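Local structure of uncharacterized protein (Bacillus subtilis, 5DQV) at residues Q12-Q15 / I16-W19; V138-A141 / R142-F146; A163-F166 / H167-R171; E187-E190 / F191-Y195. The protein probably acts as a metal-dependent nucleotide pyrophosphohydrolase of the HD-domain superfamily, hydrolysing nucleotides with release of pyrophosphate. One frame throughout, in Å; residues are numbered along the deposited sequence. Where two conformers were deposited one is given.

Contact 1: Q12-Q15 / I16-W19; sequences QADQ and IRTW
Ile16 N reaches back to Gln12 O at 2.9 Å, and the same step repeats with Arg17 N to Ala13 O at 2.8 Å, Thr18 N to Asp14 O and Trp19 N to Gln15 O. Four successive bonds of this kind make a regular alpha helix that runs on past both ends of residues 12-19. Gln15 O is shared: Thr18 N also makes a weak bond to it at 3.3 Å, at a poorer angle.

Side chains of the second turn lean back on carbonyls of the first. Ile16 has CG1 beside its own backbone N (chi1 -65°), which folds that branch back toward the preceding turn until CG1 lies 3.3 Å from Gln12 O. Arg17 does likewise, its CG resting 3.4 Å from Ala13 O before the chain stretches out straight to NE. On the way its CD passes Asp14 OD1 at 4.1 Å. The carboxylate and guanidinium planes are turned 68° apart, and Asp14 OD1 stays 4.7 Å from Arg17 NE, too far for a salt bridge, though the opposite charges may still attract weakly. The guanidinium is engaged instead by Glu58, which forms a salt bridge to NH2. The Trp19 side chain touches the first turn through CB, at Gln15 O, while its indole swings away.

Around helix 8-24 the buried side is closed by other helices. Ala13 and Ile16 settle on helix 54-63, Ile16 and Trp19 also meet helix 79-88, and Arg17 runs beside Trp33 and Ala40 of helix 33-50, fastening this N-terminal helix to the helical bundle.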
# COMPACT_ATOMS: atom_id res chain seq x y z
N GLN A 12 22.20 21.04 18.24
CA GLN A 12 22.28 19.62 18.63
C GLN A 12 21.20 18.79 17.89
O GLN A 12 21.48 17.70 17.38
CB GLN A 12 22.17 19.50 20.15
CG GLN A 12 23.35 20.17 20.95
CD GLN A 12 23.18 20.05 22.45
OE1 GLN A 12 22.09 19.76 22.92
NE2 GLN A 12 24.25 20.28 23.20
N ALA A 13 19.97 19.31 17.78
CA ALA A 13 18.93 18.59 17.05
C ALA A 13 19.34 18.43 15.57
O ALA A 13 19.16 17.38 14.99
CB ALA A 13 17.55 19.29 17.19
N ASP A 14 19.90 19.48 14.96
CA ASP A 14 20.34 19.39 13.56
C ASP A 14 21.47 18.34 13.44
O ASP A 14 21.56 17.62 12.45
CB ASP A 14 20.80 20.74 13.01
CG ASP A 14 19.65 21.64 12.56
OD1 ASP A 14 18.57 21.17 12.12
OD2 ASP A 14 19.85 22.85 12.63
N GLN A 15 22.34 18.29 14.44
CA GLN A 15 23.40 17.28 14.47
C GLN A 15 22.88 15.89 14.52
O GLN A 15 23.29 15.00 13.76
CB GLN A 15 24.31 17.52 15.68
CG GLN A 15 25.55 16.66 15.68
CD GLN A 15 26.83 17.47 15.41
OE1 GLN A 15 27.05 18.48 16.03
NE2 GLN A 15 27.65 16.99 14.51
N ILE A 16 21.89 15.69 15.39
CA ILE A 16 21.28 14.37 15.56
C ILE A 16 20.55 13.99 14.29
O ILE A 16 20.67 12.86 13.85
CB ILE A 16 20.36 14.32 16.77
CG1 ILE A 16 21.20 14.51 18.04
CG2 ILE A 16 19.56 12.95 16.84
CD1 ILE A 16 20.38 14.91 19.29
N ARG A 17 19.86 14.96 13.67
CA ARG A 17 19.14 14.70 12.43
C ARG A 17 20.06 14.17 11.34
O ARG A 17 19.70 13.25 10.61
CB ARG A 17 18.44 15.97 11.90
CG ARG A 17 17.14 16.27 12.47
CD ARG A 17 16.52 17.57 11.93
NE ARG A 17 15.35 17.77 12.75
CZ ARG A 17 14.16 17.17 12.55
NH1 ARG A 17 13.94 16.41 11.48
NH2 ARG A 17 13.18 17.37 13.40
N THR A 18 21.23 14.78 11.18
CA THR A 18 22.12 14.41 10.07
C THR A 18 22.69 13.00 10.37
O THR A 18 22.84 12.19 9.49
CB THR A 18 23.27 15.42 9.93
OG1 THR A 18 22.75 16.73 9.72
CG2 THR A 18 24.27 15.03 8.80
N TRP A 19 23.03 12.75 11.63
CA TRP A 19 23.52 11.44 12.08
C TRP A 19 22.53 10.32 11.77
O TRP A 19 22.88 9.33 11.13
CB TRP A 19 23.92 11.46 13.57
CG TRP A 19 24.11 10.16 14.21
CD1 TRP A 19 24.89 9.13 13.76
CD2 TRP A 19 23.49 9.70 15.41
NE1 TRP A 19 24.82 8.05 14.65
CE2 TRP A 19 23.96 8.37 15.66
CE3 TRP A 19 22.57 10.28 16.31
CZ2 TRP A 19 23.55 7.63 16.75
CZ3 TRP A 19 22.18 9.55 17.38
CH2 TRP A 19 22.68 8.23 17.61

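Contact 2: V138-A141 / R142-F146; sequences VGIA and RAFMF
Ile140 and Phe144 pack against each other one turn apart on helix 136-150, in the all-helical fold of an HD-domain protein, where this helix faces both the metal site and the second subunit. The apolar part of the contact is theirs. The two side chains run side by side in the same direction, and Ile140 CG2 meets the ring at CE2, 3.7 Å away. With its CG beside the backbone N (chi1 -71°), Phe144 has its ring folded back over the preceding turn, which brings CD2 to 3.2 Å from Ile140 O. Beyond them the Phe144 ring touches Ala141 of the second subunit.

The backbone bonds are those of an unbroken alpha helix: Arg142 N to Val138 O at 3.0 Å, Ala143 N to Gly139 O at 2.8 Å, then Phe144 N to Ile140 O and Met145 N to Ala141 O.

Charge enters through Arg142. Its aliphatic part lies alongside Val138, CD standing 4.1 Å from Val138 CG2, and the chain then bends at chi3 (73°) to carry the guanidinium away from the helix. There NH1 forms a salt bridge with Asp133 and the side chain touches His35, a nickel ligand, consistent with a second-shell place beside the metal.

Met145 uses both ends of its side chain on one carbonyl. Its CB sits 3.4 Å from Ala141 O, and a bend at the last torsion brings the methyl CE round to within 4.0 Å of the same oxygen.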
# COMPACT_ATOMS: atom_id res chain seq x y z
N VAL A 138 -1.60 7.97 5.74
CA VAL A 138 -0.22 7.52 5.80
C VAL A 138 -0.12 6.08 6.34
O VAL A 138 0.64 5.25 5.79
CB VAL A 138 0.74 8.53 6.56
CG1 VAL A 138 0.22 8.83 7.89
CG2 VAL A 138 2.11 7.95 6.70
N GLY A 139 -0.91 5.74 7.37
CA GLY A 139 -0.88 4.33 7.84
C GLY A 139 -1.33 3.30 6.80
O GLY A 139 -0.79 2.16 6.71
N ILE A 140 -2.31 3.70 5.99
CA ILE A 140 -2.79 2.84 4.91
C ILE A 140 -1.66 2.53 3.96
O ILE A 140 -1.39 1.36 3.61
CB ILE A 140 -3.98 3.53 4.17
CG1 ILE A 140 -5.26 3.46 5.02
CG2 ILE A 140 -4.29 2.85 2.83
CD1 ILE A 140 -6.24 4.53 4.65
N ALA A 141 -0.94 3.59 3.57
CA ALA A 141 0.18 3.43 2.62
C ALA A 141 1.23 2.52 3.21
O ALA A 141 1.76 1.61 2.54
CB ALA A 141 0.78 4.77 2.28
N ARG A 142 1.49 2.73 4.49
CA ARG A 142 2.55 1.96 5.13
C ARG A 142 2.17 0.48 5.24
O ARG A 142 3.01 -0.39 5.04
CB ARG A 142 2.90 2.56 6.48
CG ARG A 142 3.65 3.85 6.38
CD ARG A 142 3.93 4.40 7.77
NE ARG A 142 4.98 3.59 8.39
CZ ARG A 142 5.14 3.37 9.70
NH1 ARG A 142 4.34 3.91 10.62
NH2 ARG A 142 6.14 2.60 10.08
N ALA A 143 0.90 0.21 5.51
CA ALA A 143 0.42 -1.18 5.66
C ALA A 143 0.60 -1.94 4.36
O ALA A 143 1.07 -3.08 4.34
CB ALA A 143 -1.03 -1.21 6.08
N PHE A 144 0.20 -1.30 3.26
CA PHE A 144 0.30 -1.94 1.97
C PHE A 144 1.75 -2.06 1.50
O PHE A 144 2.13 -3.07 0.90
CB PHE A 144 -0.61 -1.25 0.96
CG PHE A 144 -2.08 -1.49 1.22
CD1 PHE A 144 -2.60 -2.79 1.20
CD2 PHE A 144 -2.92 -0.47 1.51
CE1 PHE A 144 -3.95 -3.03 1.51
CE2 PHE A 144 -4.31 -0.71 1.78
CZ PHE A 144 -4.80 -1.97 1.76
N MET A 145 2.57 -1.05 1.77
CA MET A 145 4.03 -1.16 1.48
C MET A 145 4.68 -2.36 2.21
O MET A 145 5.38 -3.16 1.60
CB MET A 145 4.73 0.13 1.89
CG MET A 145 6.31 0.16 1.81
SD MET A 145 6.95 1.69 2.61
CE MET A 145 5.58 2.84 2.14
N PHE A 146 4.40 -2.48 3.50
CA PHE A 146 4.88 -3.60 4.30
C PHE A 146 4.46 -4.94 3.73
O PHE A 146 5.29 -5.87 3.58
CB PHE A 146 4.39 -3.44 5.75
CG PHE A 146 4.96 -4.46 6.70
CD1 PHE A 146 6.17 -4.23 7.35
CD2 PHE A 146 4.29 -5.66 6.94
CE1 PHE A 146 6.71 -5.17 8.23
CE2 PHE A 146 4.83 -6.61 7.83
CZ PHE A 146 6.03 -6.36 8.47

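Contact 3: A163-F166 / H167-R171; sequences AHFF and HKLLR
Phe165 and Leu169, both buried, form the packed core of this contact on helix 161-169, meeting through their CD1 atoms at 3.7 Å. His164 stands at its margin and meets Leu169 and Lys168 with different atoms of its imidazole, both approaching obliquely. CG lies anti to the backbone N (chi1 -176°), which leans the ring forward to the next turn. There CD2 meets Leu169 CG at 3.6 Å, while CE1 lies 3.4 Å from CD of Lys168, already on the solvent side. Cut back to alanine, His164 would probably no longer give Lys168 CD a ring to lie against and would uncover one flank of Leu169, which would keep Phe165.

The backbone widens under this cluster. His164 O accepts from two donors, Lys168 N and Leu169 N, the second lying in the carbonyl plane. Leu170 N then bonds Phe165 O at 2.8 Å.

The other side is looser and largely exposed. Leu170 CD1 stands 4.3 Å above the centre of the Phe166 ring, a light contact over one face. Arg171 curls back on the turn, its NE donating to Phe166 O at 3.2 Å and NH2 adding a weak bond to the same oxygen. His167 O sits 3.1 Å above one face of that guanidinium, offset toward the rim and not bonded to it. His167 itself directs NE2 to Asp158.

Bonds from Leu169 N to His164 O and Leu170 N to Phe165 O, each five residues back, define a pi-type turn, here at residues 167-169, where the helix loses its regular alpha spacing.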
# COMPACT_ATOMS: atom_id res chain seq x y z
N ALA A 163 -6.22 -7.86 6.97
CA ALA A 163 -6.29 -8.47 8.30
C ALA A 163 -5.60 -7.60 9.34
O ALA A 163 -6.07 -7.48 10.50
CB ALA A 163 -5.70 -9.92 8.28
N HIS A 164 -4.48 -6.98 8.94
CA HIS A 164 -3.70 -6.17 9.85
C HIS A 164 -4.46 -4.91 10.31
O HIS A 164 -4.26 -4.47 11.42
CB HIS A 164 -2.37 -5.81 9.19
CG HIS A 164 -1.43 -5.04 10.05
ND1 HIS A 164 -0.84 -5.58 11.18
CD2 HIS A 164 -0.88 -3.82 9.89
CE1 HIS A 164 -0.02 -4.69 11.71
NE2 HIS A 164 -0.03 -3.61 10.95
N PHE A 165 -5.29 -4.32 9.45
CA PHE A 165 -6.18 -3.25 9.85
C PHE A 165 -7.06 -3.66 11.03
O PHE A 165 -7.14 -2.92 12.01
CB PHE A 165 -7.10 -2.79 8.70
CG PHE A 165 -6.37 -2.06 7.58
CD1 PHE A 165 -5.69 -0.91 7.82
CD2 PHE A 165 -6.34 -2.56 6.29
CE1 PHE A 165 -4.96 -0.26 6.76
CE2 PHE A 165 -5.63 -1.92 5.26
CZ PHE A 165 -4.96 -0.79 5.49
N PHE A 166 -7.73 -4.80 10.91
CA PHE A 166 -8.67 -5.27 11.95
C PHE A 166 -7.98 -5.69 13.23
O PHE A 166 -8.44 -5.41 14.33
CB PHE A 166 -9.59 -6.38 11.42
CG PHE A 166 -10.61 -5.84 10.47
CD1 PHE A 166 -10.28 -5.58 9.16
CD2 PHE A 166 -11.89 -5.47 10.92
CE1 PHE A 166 -11.22 -4.99 8.28
CE2 PHE A 166 -12.83 -4.94 10.05
CZ PHE A 166 -12.49 -4.68 8.73
N HIS A 167 -6.86 -6.36 13.08
CA HIS A 167 -6.18 -6.94 14.21
C HIS A 167 -5.36 -5.90 14.98
O HIS A 167 -5.23 -6.03 16.18
CB HIS A 167 -5.31 -8.09 13.77
CG HIS A 167 -6.09 -9.28 13.31
ND1 HIS A 167 -7.06 -9.88 14.10
CD2 HIS A 167 -6.03 -10.01 12.17
CE1 HIS A 167 -7.58 -10.91 13.45
NE2 HIS A 167 -6.96 -11.01 12.28
N LYS A 168 -4.81 -4.90 14.29
CA LYS A 168 -3.90 -3.95 14.96
C LYS A 168 -4.20 -2.46 14.70
O LYS A 168 -4.36 -1.69 15.65
CB LYS A 168 -2.46 -4.25 14.58
CG LYS A 168 -1.43 -3.54 15.46
CD LYS A 168 -0.11 -3.19 14.74
CE LYS A 168 0.87 -2.43 15.68
NZ LYS A 168 1.47 -1.17 15.07
N LEU A 169 -4.27 -2.05 13.44
CA LEU A 169 -4.22 -0.61 13.15
C LEU A 169 -5.48 0.11 13.63
O LEU A 169 -5.40 1.21 14.23
CB LEU A 169 -4.00 -0.39 11.66
CG LEU A 169 -2.69 -0.97 11.14
CD1 LEU A 169 -2.56 -0.61 9.70
CD2 LEU A 169 -1.49 -0.43 11.93
N LEU A 170 -6.64 -0.57 13.48
CA LEU A 170 -7.94 -0.01 13.95
C LEU A 170 -8.07 0.04 15.46
O LEU A 170 -9.02 0.60 15.98
CB LEU A 170 -9.16 -0.74 13.28
CG LEU A 170 -9.26 -0.47 11.77
CD1 LEU A 170 -10.35 -1.37 11.04
CD2 LEU A 170 -9.49 1.04 11.50
N ARG A 171 -7.14 -0.56 16.20
CA ARG A 171 -7.15 -0.49 17.65
C ARG A 171 -6.25 0.55 18.24
O ARG A 171 -6.35 0.85 19.44
CB ARG A 171 -6.74 -1.83 18.24
CG ARG A 171 -7.66 -2.90 17.79
CD ARG A 171 -7.18 -4.26 18.23
NE ARG A 171 -7.92 -5.24 17.46
CZ ARG A 171 -8.22 -6.46 17.88
NH1 ARG A 171 -7.82 -6.88 19.08
NH2 ARG A 171 -8.93 -7.26 17.09

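Contact 4: E187-E190 / F191-Y195; sequences ERHE and FMLQY
Phe191 N to Glu187 O at 2.9 Å, Met192 N to Arg188 O, Leu193 N to His189 O and Gln194 N to Glu190 O give residues 187-195 an even alpha-helical backbone. Leu193 points back toward the preceding turn. Its CG lies over one face of the His189 imidazole, and its CD1 comes 3.6 Å from His189 NE2. The same methyl is met by Glu190, whose chain bends at chi2 (-56°) and brings OE1 and OE2 each to 3.8 Å from Leu193 CD1. His189 has its CG anti to the backbone N (chi1 179°), which tips the ring toward the following turn and also lets ND1 approach Met192 CE at 4.1 Å, obliquely. A serine in its place would probably remove the flat face beneath Leu193 CG and leave the CD1 methyl with only the Glu190 carboxylate beside it within this turn.

Helix 179-202 is the long C-terminal helix of this HD-type, all-helical fold, and it packs on helix 136-150 as well as on the second subunit. Phe191 touches its own helix through CB, 3.5 Å from Glu187 O, and its ring is carried off to pack on Ala137 of its own chain and on Tyr195 of the second subunit. Tyr195 OH hydrogen-bonds to Ala137 O of the second subunit, while Glu187 OE1 forms a salt bridge with Lys201 of that chain. Gln194 stays on the exposed side: its CG rests 3.4 Å from Glu190 O, and OE1 accepts from Arg197 NH1.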
# COMPACT_ATOMS: atom_id res chain seq x y z
N GLU A 187 -9.47 11.82 13.51
CA GLU A 187 -9.56 12.12 12.07
C GLU A 187 -8.95 10.95 11.25
O GLU A 187 -9.50 10.48 10.27
CB GLU A 187 -8.73 13.37 11.70
CG GLU A 187 -8.78 14.58 12.64
CD GLU A 187 -7.80 15.67 12.18
OE1 GLU A 187 -7.57 15.75 10.96
OE2 GLU A 187 -7.27 16.43 13.02
N ARG A 188 -7.76 10.55 11.66
CA ARG A 188 -7.00 9.52 10.93
C ARG A 188 -7.69 8.16 10.96
O ARG A 188 -7.77 7.47 9.96
CB ARG A 188 -5.56 9.42 11.48
CG ARG A 188 -4.70 10.64 11.15
CD ARG A 188 -3.24 10.32 11.50
NE ARG A 188 -2.45 11.48 11.28
CZ ARG A 188 -1.18 11.48 10.86
NH1 ARG A 188 -0.52 10.34 10.59
NH2 ARG A 188 -0.63 12.63 10.64
N HIS A 189 -8.20 7.80 12.12
CA HIS A 189 -8.96 6.57 12.33
C HIS A 189 -10.22 6.57 11.51
O HIS A 189 -10.50 5.60 10.85
CB HIS A 189 -9.31 6.45 13.78
CG HIS A 189 -10.12 5.24 14.12
ND1 HIS A 189 -9.56 3.99 14.26
CD2 HIS A 189 -11.44 5.09 14.36
CE1 HIS A 189 -10.50 3.13 14.61
NE2 HIS A 189 -11.66 3.77 14.68
N GLU A 190 -10.97 7.66 11.55
CA GLU A 190 -12.18 7.73 10.76
C GLU A 190 -11.88 7.64 9.25
O GLU A 190 -12.66 7.05 8.48
CB GLU A 190 -12.96 8.99 11.04
CG GLU A 190 -13.64 8.95 12.41
CD GLU A 190 -14.56 7.73 12.56
OE1 GLU A 190 -15.25 7.35 11.56
OE2 GLU A 190 -14.58 7.16 13.68
N PHE A 191 -10.80 8.26 8.83
CA PHE A 191 -10.43 8.16 7.40
C PHE A 191 -10.10 6.69 7.04
O PHE A 191 -10.47 6.17 5.99
CB PHE A 191 -9.23 9.08 7.07
CG PHE A 191 -8.88 9.05 5.62
CD1 PHE A 191 -9.65 9.73 4.71
CD2 PHE A 191 -7.88 8.21 5.16
CE1 PHE A 191 -9.36 9.65 3.36
CE2 PHE A 191 -7.60 8.10 3.82
CZ PHE A 191 -8.32 8.81 2.93
N MET A 192 -9.38 6.02 7.92
CA MET A 192 -9.03 4.62 7.71
C MET A 192 -10.34 3.75 7.66
O MET A 192 -10.47 2.89 6.83
CB MET A 192 -8.12 4.17 8.85
CG MET A 192 -7.40 2.90 8.67
SD MET A 192 -5.95 2.70 9.88
CE MET A 192 -6.72 3.21 11.43
N LEU A 193 -11.33 4.07 8.49
CA LEU A 193 -12.63 3.41 8.40
C LEU A 193 -13.32 3.68 7.05
O LEU A 193 -13.88 2.77 6.45
CB LEU A 193 -13.53 3.82 9.54
CG LEU A 193 -13.19 3.17 10.91
CD1 LEU A 193 -14.06 3.74 12.04
CD2 LEU A 193 -13.39 1.65 10.82
N GLN A 194 -13.25 4.92 6.55
CA GLN A 194 -13.76 5.20 5.20
C GLN A 194 -13.06 4.39 4.10
O GLN A 194 -13.72 3.92 3.15
CB GLN A 194 -13.78 6.72 4.95
CG GLN A 194 -14.79 7.43 5.88
CD GLN A 194 -16.26 6.85 5.79
OE1 GLN A 194 -16.83 6.74 4.70
NE2 GLN A 194 -16.83 6.45 6.97
N TYR A 195 -11.75 4.18 4.26
CA TYR A 195 -10.93 3.43 3.29
C TYR A 195 -11.38 1.95 3.27
O TYR A 195 -11.63 1.37 2.21
CB TYR A 195 -9.43 3.57 3.62
CG TYR A 195 -8.62 2.83 2.61
CD1 TYR A 195 -8.39 1.48 2.77
CD2 TYR A 195 -8.17 3.44 1.46
CE1 TYR A 195 -7.69 0.77 1.83
CE2 TYR A 195 -7.48 2.73 0.50
CZ TYR A 195 -7.26 1.36 0.72
OH TYR A 195 -6.60 0.56 -0.17

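Overall arrangement
Contacts 2, 3 and 4 form one cluster, their centres about 12 to 13 Å apart, built from helices 136-150, 161-169 and 179-202. Phe144 CZ meets Phe165 CE2 at 3.6 Å between contacts 2 and 3, Ile140 CD1 meets Tyr195 CB at 3.5 Å between contacts 2 and 4, and Leu170 CD2 meets Met192 CE at 3.5 Å between contacts 3 and 4. Contacts 2 and 4 also touch the second subunit. Contact 1 stands apart, about 27 Å from contact 2 and about 34 Å from contacts 3 and 4, centre to centre. The nickel, at the site of His35, His64, Asp65 and Asp130, is about 5 Å from the Arg142 side chain and about 14 Å from that of Arg17.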